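Long-range contacts in WipB (Legionella pneumophila, PDB 5NNY), which acts as a translocated Ser/Thr phosphatase effector, here represented by its phosphatase domain, that targets the lysosomal nutrient-sensing machinery of the host cell: residues Lys191-Tyr195 against Ile240-Asn244; Asn202-Val206 against Ser232-Ala237. All coordinates share one frame. Residue numbers count along the deposited sequence, not the author numbering.

Interaction 1. Residues Lys191-Tyr195 against Ile240-Asn244; sequences KIISY and IDAIN
Residues 191-195 run against helical residues 240-244 in opposite chain directions: the CA of Lys191 lies 6.0 Å from that of Asn244, and the CA of Ser194 7.0 Å from that of Ile240. Lys191 is extended and its aliphatic chain skirts the amide, CD 3.5 Å from Asn244 ND2, while its NZ forms a salt bridge with Glu123. At Ile192 the backbone turns helical (phi/psi -70/-51), interrupting the strand. This kink presents a backbone donor and acceptor to one side chain: Ile192 N donates to Asn244 OD1 (3.2 Å), and Asn244 ND2 donates to Ile193 O (2.7 Å). Ile192 CD1 also approaches Ile243 CG2 (4.3 Å). Ile193, extended again with chi1 p, brings CG1 to 3.8 Å from Ile240 CG2. Ile193 and Ile243 also touch Ile217 of the adjoining helix 214-224. Ser194 directs its CA-to-CB bond away from the helix, and its OG is hydrogen-bonded to Glu123 OE1. Tyr195, chi1 p, meets Ile240 CG2 with its ring edge (CD2, 3.6 Å) and donates from OH to Asp241 OD1 (2.7 Å). Helix 233-253 thus covers an interrupted strand of the central mixed sheet, the α/β layering of a calcineurin-like phosphoesterase fold.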
ATOM      1  N   LYS A 191      -0.826  -4.926   6.393  1.00 21.45           N
ATOM      2  CA  LYS A 191      -1.699  -5.082   7.553  1.00 20.83           C
ATOM      3  C   LYS A 191      -3.029  -4.439   7.200  1.00 18.13           C
ATOM      4  O   LYS A 191      -3.062  -3.420   6.521  1.00 23.41           O
ATOM      5  CB  LYS A 191      -1.125  -4.410   8.809  1.00 21.12           C
ATOM      6  CG  LYS A 191       0.282  -4.845   9.166  1.00 25.40           C
ATOM      7  CD  LYS A 191       0.289  -5.677  10.418  1.00 36.21           C
ATOM      8  CE  LYS A 191       1.693  -5.839  10.982  1.00 46.04           C
ATOM      9  NZ  LYS A 191       2.060  -4.690  11.866  1.00 49.96           N
ATOM     10  N   ILE A 192      -4.129  -5.051   7.650  0.51 16.33           N
ATOM     11  CA  ILE A 192      -5.434  -4.414   7.469  0.51 21.16           C
ATOM     12  C   ILE A 192      -5.539  -3.186   8.357  0.51 21.61           C
ATOM     13  O   ILE A 192      -5.923  -2.098   7.913  0.51 19.54           O
ATOM     14  CB  ILE A 192      -6.586  -5.388   7.778  0.51 24.95           C
ATOM     15  CG1 ILE A 192      -6.468  -6.690   7.003  0.51 25.50           C
ATOM     16  CG2 ILE A 192      -7.928  -4.730   7.468  0.51 29.53           C
ATOM     17  CD1 ILE A 192      -7.606  -7.643   7.319  0.51 31.44           C
ATOM     18  N   ILE A 193      -5.234  -3.360   9.639  1.00 16.77           N
ATOM     19  CA  ILE A 193      -5.212  -2.274  10.602  1.00 19.85           C
ATOM     20  C   ILE A 193      -3.964  -2.491  11.452  1.00 23.51           C
ATOM     21  O   ILE A 193      -3.385  -3.582  11.480  1.00 23.91           O
ATOM     22  CB  ILE A 193      -6.481  -2.217  11.491  1.00 26.89           C
ATOM     23  CG1 ILE A 193      -6.724  -3.569  12.164  1.00 30.07           C
ATOM     24  CG2 ILE A 193      -7.702  -1.790  10.689  1.00 21.14           C
ATOM     25  CD1 ILE A 193      -7.879  -3.574  13.132  1.00 31.69           C
ATOM     26  N   SER A 194      -3.546  -1.438  12.153  1.00 22.57           N
ATOM     27  CA  SER A 194      -2.354  -1.506  12.992  1.00 24.10           C
ATOM     28  C   SER A 194      -2.566  -0.643  14.231  1.00 22.53           C
ATOM     29  O   SER A 194      -3.633  -0.043  14.413  1.00 17.42           O
ATOM     30  CB  SER A 194      -1.110  -1.081  12.212  1.00 24.61           C
ATOM     31  OG  SER A 194       0.045  -1.365  12.985  1.00 26.06           O
ATOM     32  N   TYR A 195      -1.540  -0.573  15.090  1.00 19.61           N
ATOM     33  CA  TYR A 195      -1.705   0.182  16.329  1.00 18.01           C
ATOM     34  C   TYR A 195      -0.361   0.569  16.938  1.00 24.70           C
ATOM     35  O   TYR A 195       0.680  -0.042  16.673  1.00 20.61           O
ATOM     36  CB  TYR A 195      -2.541  -0.605  17.354  1.00 15.72           C
ATOM     37  CG  TYR A 195      -1.882  -1.894  17.783  1.00 17.51           C
ATOM     38  CD1 TYR A 195      -0.892  -1.894  18.760  1.00 22.70           C
ATOM     39  CD2 TYR A 195      -2.246  -3.106  17.204  1.00 26.56           C
ATOM     40  CE1 TYR A 195      -0.270  -3.060  19.133  1.00 20.93           C
ATOM     41  CE2 TYR A 195      -1.636  -4.277  17.570  1.00 22.38           C
ATOM     42  CZ  TYR A 195      -0.657  -4.250  18.543  1.00 27.67           C
ATOM     43  OH  TYR A 195      -0.044  -5.423  18.903  1.00 25.88           O
ATOM     44  N   ILE A 240      -6.141  -7.281  17.468  1.00 22.15           N
ATOM     45  CA  ILE A 240      -5.692  -6.776  16.172  1.00 21.98           C
ATOM     46  C   ILE A 240      -4.577  -7.664  15.634  1.00 22.77           C
ATOM     47  O   ILE A 240      -4.560  -8.017  14.449  1.00 20.06           O
ATOM     48  CB  ILE A 240      -5.277  -5.294  16.293  1.00 21.62           C
ATOM     49  CG1 ILE A 240      -6.502  -4.413  16.603  1.00 21.87           C
ATOM     50  CG2 ILE A 240      -4.567  -4.792  15.033  1.00 15.54           C
ATOM     51  CD1 ILE A 240      -6.120  -2.960  16.938  1.00 19.62           C
ATOM     52  N   ASP A 241      -3.668  -8.089  16.523  1.00 20.01           N
ATOM     53  CA  ASP A 241      -2.642  -9.076  16.184  1.00 24.83           C
ATOM     54  C   ASP A 241      -3.255 -10.342  15.590  1.00 23.09           C
ATOM     55  O   ASP A 241      -2.749 -10.881  14.596  1.00 26.66           O
ATOM     56  CB  ASP A 241      -1.839  -9.437  17.444  1.00 22.18           C
ATOM     57  CG  ASP A 241      -0.906  -8.332  17.897  1.00 25.03           C
ATOM     58  OD1 ASP A 241      -0.680  -7.367  17.134  1.00 24.54           O
ATOM     59  OD2 ASP A 241      -0.393  -8.425  19.034  1.00 29.55           O
ATOM     60  N   ALA A 242      -4.330 -10.843  16.202  1.00 25.12           N
ATOM     61  CA  ALA A 242      -4.976 -12.053  15.703  1.00 24.07           C
ATOM     62  C   ALA A 242      -5.590 -11.823  14.329  1.00 25.13           C
ATOM     63  O   ALA A 242      -5.494 -12.684  13.442  1.00 24.86           O
ATOM     64  CB  ALA A 242      -6.042 -12.526  16.694  1.00 24.91           C
ATOM     65  N   ILE A 243      -6.231 -10.670  14.138  1.00 25.12           N
ATOM     66  CA  ILE A 243      -6.782 -10.336  12.831  1.00 22.55           C
ATOM     67  C   ILE A 243      -5.677 -10.293  11.783  1.00 23.09           C
ATOM     68  O   ILE A 243      -5.818 -10.857  10.697  1.00 18.90           O
ATOM     69  CB  ILE A 243      -7.557  -9.011  12.899  1.00 19.34           C
ATOM     70  CG1 ILE A 243      -8.845  -9.218  13.690  1.00 21.08           C
ATOM     71  CG2 ILE A 243      -7.893  -8.503  11.489  1.00 22.70           C
ATOM     72  CD1 ILE A 243      -9.406  -7.940  14.297  1.00 22.91           C
ATOM     73  N   ASN A 244      -4.551  -9.643  12.099  1.00 18.11           N
ATOM     74  CA  ASN A 244      -3.495  -9.518  11.105  1.00 22.25           C
ATOM     75  C   ASN A 244      -2.808 -10.853  10.852  1.00 22.31           C
ATOM     76  O   ASN A 244      -2.314 -11.083   9.742  1.00 23.19           O
ATOM     77  CB  ASN A 244      -2.480  -8.449  11.527  1.00 16.99           C
ATOM     78  CG  ASN A 244      -2.990  -7.034  11.285  1.00 20.24           C
ATOM     79  OD1 ASN A 244      -3.656  -6.758  10.283  1.00 25.97           O
ATOM     80  ND2 ASN A 244      -2.685  -6.133  12.207  1.00 18.52           N
TER

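Interaction 2. Residues Asn202-Val206 against Ser232-Ala237; sequences NEIKV and SAVDLA
Ile204, with chi1 and chi2 both t, overlaps the N-terminal end of helix 233-253: its CB lies 3.9 Å from Ala233 CB, its CG2 4.1 Å from Leu236 CD2 and its CD1 4.1 Å from Ala237 CB. Two residues further along the strand, Val206 CG2 reaches Leu236 CD2 at 4.4 Å. The axes of strand 203-206 and helix 233-237 approach to 8.0 Å and run roughly the same way, at 34°. The strand is the second arm of a β-hairpin in the mixed sheet of the phosphoesterase fold; Asn202 (phi/psi 52/49) and Glu203 face Asp198 in a G1 β bulge. Closest in backbone are Asn202 and Ala233, CA atoms 5.2 Å apart. From here Asn202, chi1 t, accepts at OD1 from Ala233 N (3.0 Å) and from a water (2.9 Å) that in turn accepts from Val234 N (3.0 Å), while its ND2 is hydrogen-bonded to Lys299 O. Ser232 is the N-cap, chi1 p, its OG accepting from Asp235 N at 3.0 Å.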
ATOM      1  N   ASN A 202      -3.099   2.474  29.450  1.00 23.48           N
ATOM      2  CA  ASN A 202      -4.315   1.852  28.943  1.00 24.55           C
ATOM      3  C   ASN A 202      -4.859   2.676  27.773  1.00 22.38           C
ATOM      4  O   ASN A 202      -6.029   3.044  27.726  1.00 20.51           O
ATOM      5  CB  ASN A 202      -5.360   1.705  30.063  1.00 28.08           C
ATOM      6  CG  ASN A 202      -6.570   0.898  29.642  1.00 33.53           C
ATOM      7  OD1 ASN A 202      -6.477   0.010  28.796  1.00 27.38           O
ATOM      8  ND2 ASN A 202      -7.720   1.213  30.228  1.00 27.16           N
ATOM      9  N   GLU A 203      -3.970   2.996  26.840  1.00 25.72           N
ATOM     10  CA  GLU A 203      -4.299   3.811  25.679  1.00 24.00           C
ATOM     11  C   GLU A 203      -3.765   3.144  24.420  1.00 22.33           C
ATOM     12  O   GLU A 203      -2.698   2.524  24.443  1.00 25.88           O
ATOM     13  CB  GLU A 203      -3.725   5.233  25.838  1.00 26.89           C
ATOM     14  CG  GLU A 203      -4.062   6.208  24.718  1.00 33.56           C
ATOM     15  CD  GLU A 203      -3.027   6.216  23.586  1.00 49.88           C
ATOM     16  OE1 GLU A 203      -1.968   5.552  23.711  1.00 47.86           O
ATOM     17  OE2 GLU A 203      -3.281   6.892  22.561  1.00 51.11           O
ATOM     18  N   ILE A 204      -4.509   3.271  23.321  1.00 17.84           N
ATOM     19  CA  ILE A 204      -4.091   2.681  22.052  1.00 15.79           C
ATOM     20  C   ILE A 204      -4.439   3.634  20.914  1.00 22.79           C
ATOM     21  O   ILE A 204      -5.479   4.302  20.940  1.00 24.94           O
ATOM     22  CB  ILE A 204      -4.714   1.285  21.859  1.00 15.51           C
ATOM     23  CG1 ILE A 204      -4.114   0.578  20.635  1.00 20.41           C
ATOM     24  CG2 ILE A 204      -6.256   1.374  21.779  1.00 20.13           C
ATOM     25  CD1 ILE A 204      -4.679  -0.816  20.421  1.00 20.63           C
ATOM     26  N   LYS A 205      -3.521   3.756  19.954  1.00 18.59           N
ATOM     27  CA  LYS A 205      -3.757   4.478  18.713  1.00 18.63           C
ATOM     28  C   LYS A 205      -3.918   3.427  17.622  1.00 19.64           C
ATOM     29  O   LYS A 205      -3.013   2.613  17.424  1.00 26.15           O
ATOM     30  CB  LYS A 205      -2.599   5.409  18.361  1.00 21.24           C
ATOM     31  CG  LYS A 205      -2.245   6.440  19.412  1.00 30.15           C
ATOM     32  CD  LYS A 205      -1.148   7.372  18.897  1.00 40.51           C
ATOM     33  CE  LYS A 205      -0.303   7.906  20.050  1.00 48.45           C
ATOM     34  NZ  LYS A 205       0.563   9.048  19.628  1.00 50.89           N
ATOM     35  N   VAL A 206      -5.054   3.437  16.930  1.00 24.61           N
ATOM     36  CA  VAL A 206      -5.342   2.475  15.861  1.00 18.09           C
ATOM     37  C   VAL A 206      -5.148   3.178  14.523  1.00 23.05           C
ATOM     38  O   VAL A 206      -5.674   4.278  14.315  1.00 16.65           O
ATOM     39  CB  VAL A 206      -6.760   1.887  15.990  1.00 19.92           C
ATOM     40  CG1 VAL A 206      -7.165   1.132  14.718  1.00 20.43           C
ATOM     41  CG2 VAL A 206      -6.813   0.942  17.194  1.00 19.67           C
ATOM     42  N   SER A 232      -9.507  -4.045  27.398  1.00 19.67           N
ATOM     43  CA  SER A 232      -8.437  -3.101  27.701  1.00 20.66           C
ATOM     44  C   SER A 232      -7.759  -2.757  26.385  1.00 23.22           C
ATOM     45  O   SER A 232      -7.998  -3.406  25.361  1.00 23.25           O
ATOM     46  CB  SER A 232      -7.427  -3.680  28.691  1.00 26.52           C
ATOM     47  OG  SER A 232      -6.680  -4.740  28.108  1.00 24.45           O
ATOM     48  N   ALA A 233      -6.901  -1.731  26.423  1.00 22.47           N
ATOM     49  CA  ALA A 233      -6.105  -1.399  25.239  1.00 22.03           C
ATOM     50  C   ALA A 233      -5.198  -2.558  24.839  1.00 21.71           C
ATOM     51  O   ALA A 233      -5.051  -2.856  23.645  1.00 24.34           O
ATOM     52  CB  ALA A 233      -5.262  -0.147  25.491  1.00 17.96           C
ATOM     53  N   VAL A 234      -4.576  -3.215  25.828  1.00 22.13           N
ATOM     54  CA  VAL A 234      -3.752  -4.393  25.573  1.00 23.99           C
ATOM     55  C   VAL A 234      -4.582  -5.498  24.930  1.00 22.07           C
ATOM     56  O   VAL A 234      -4.125  -6.177  24.005  1.00 24.44           O
ATOM     57  CB  VAL A 234      -3.082  -4.872  26.880  1.00 24.99           C
ATOM     58  CG1 VAL A 234      -2.697  -6.330  26.780  1.00 30.06           C
ATOM     59  CG2 VAL A 234      -1.840  -4.028  27.184  1.00 29.45           C
ATOM     60  N   ASP A 235      -5.813  -5.699  25.408  1.00 21.72           N
ATOM     61  CA  ASP A 235      -6.646  -6.754  24.836  1.00 27.29           C
ATOM     62  C   ASP A 235      -7.024  -6.445  23.392  1.00 29.72           C
ATOM     63  O   ASP A 235      -7.064  -7.343  22.543  1.00 23.42           O
ATOM     64  CB  ASP A 235      -7.905  -6.962  25.680  1.00 36.54           C
ATOM     65  CG  ASP A 235      -7.867  -8.257  26.464  1.00 49.62           C
ATOM     66  OD1 ASP A 235      -6.787  -8.892  26.496  1.00 52.96           O
ATOM     67  OD2 ASP A 235      -8.909  -8.646  27.042  1.00 61.26           O
ATOM     68  N   LEU A 236      -7.326  -5.182  23.097  1.00 28.80           N
ATOM     69  CA  LEU A 236      -7.660  -4.814  21.728  1.00 20.26           C
ATOM     70  C   LEU A 236      -6.472  -5.027  20.806  1.00 23.01           C
ATOM     71  O   LEU A 236      -6.623  -5.510  19.676  1.00 21.80           O
ATOM     72  CB  LEU A 236      -8.122  -3.358  21.677  1.00 21.14           C
ATOM     73  CG  LEU A 236      -8.738  -2.919  20.342  1.00 24.45           C
ATOM     74  CD1 LEU A 236     -10.050  -3.646  20.063  1.00 22.62           C
ATOM     75  CD2 LEU A 236      -8.926  -1.406  20.283  1.00 24.06           C
ATOM     76  N   ALA A 237      -5.277  -4.680  21.283  1.00 23.56           N
ATOM     77  CA  ALA A 237      -4.064  -4.929  20.521  1.00 21.64           C
ATOM     78  C   ALA A 237      -3.891  -6.414  20.251  1.00 20.64           C
ATOM     79  O   ALA A 237      -3.479  -6.815  19.157  1.00 21.88           O
ATOM     80  CB  ALA A 237      -2.859  -4.374  21.281  1.00 18.74           C
TER
HETATM   81  O   HOH W   1      -4.271  -1.815  28.460  1.00 24.12           O

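Overall arrangement
From the N terminus, the chain enters interaction 1 at Lys191-Tyr195 on strand 190-198, turns through the hairpin, and enters interaction 2 at Asn202-Val206 on the next strand. It then passes through helix 214-224 before helix 233-253 begins. Its N-terminal end, Ser232-Ala237, closes interaction 2 over 25 intervening residues; Ile240-Asn244, further along, closes interaction 1 over 44, so the shorter loop lies wholly within the longer. One helix thereby covers both arms of the hairpin, neighbouring strands of the mixed sheet. The contacts meet at Tyr195, whose CB lies 3.7 Å from Ile204 CD1 and whose CE2 lies 3.5 Å from Ala237 O.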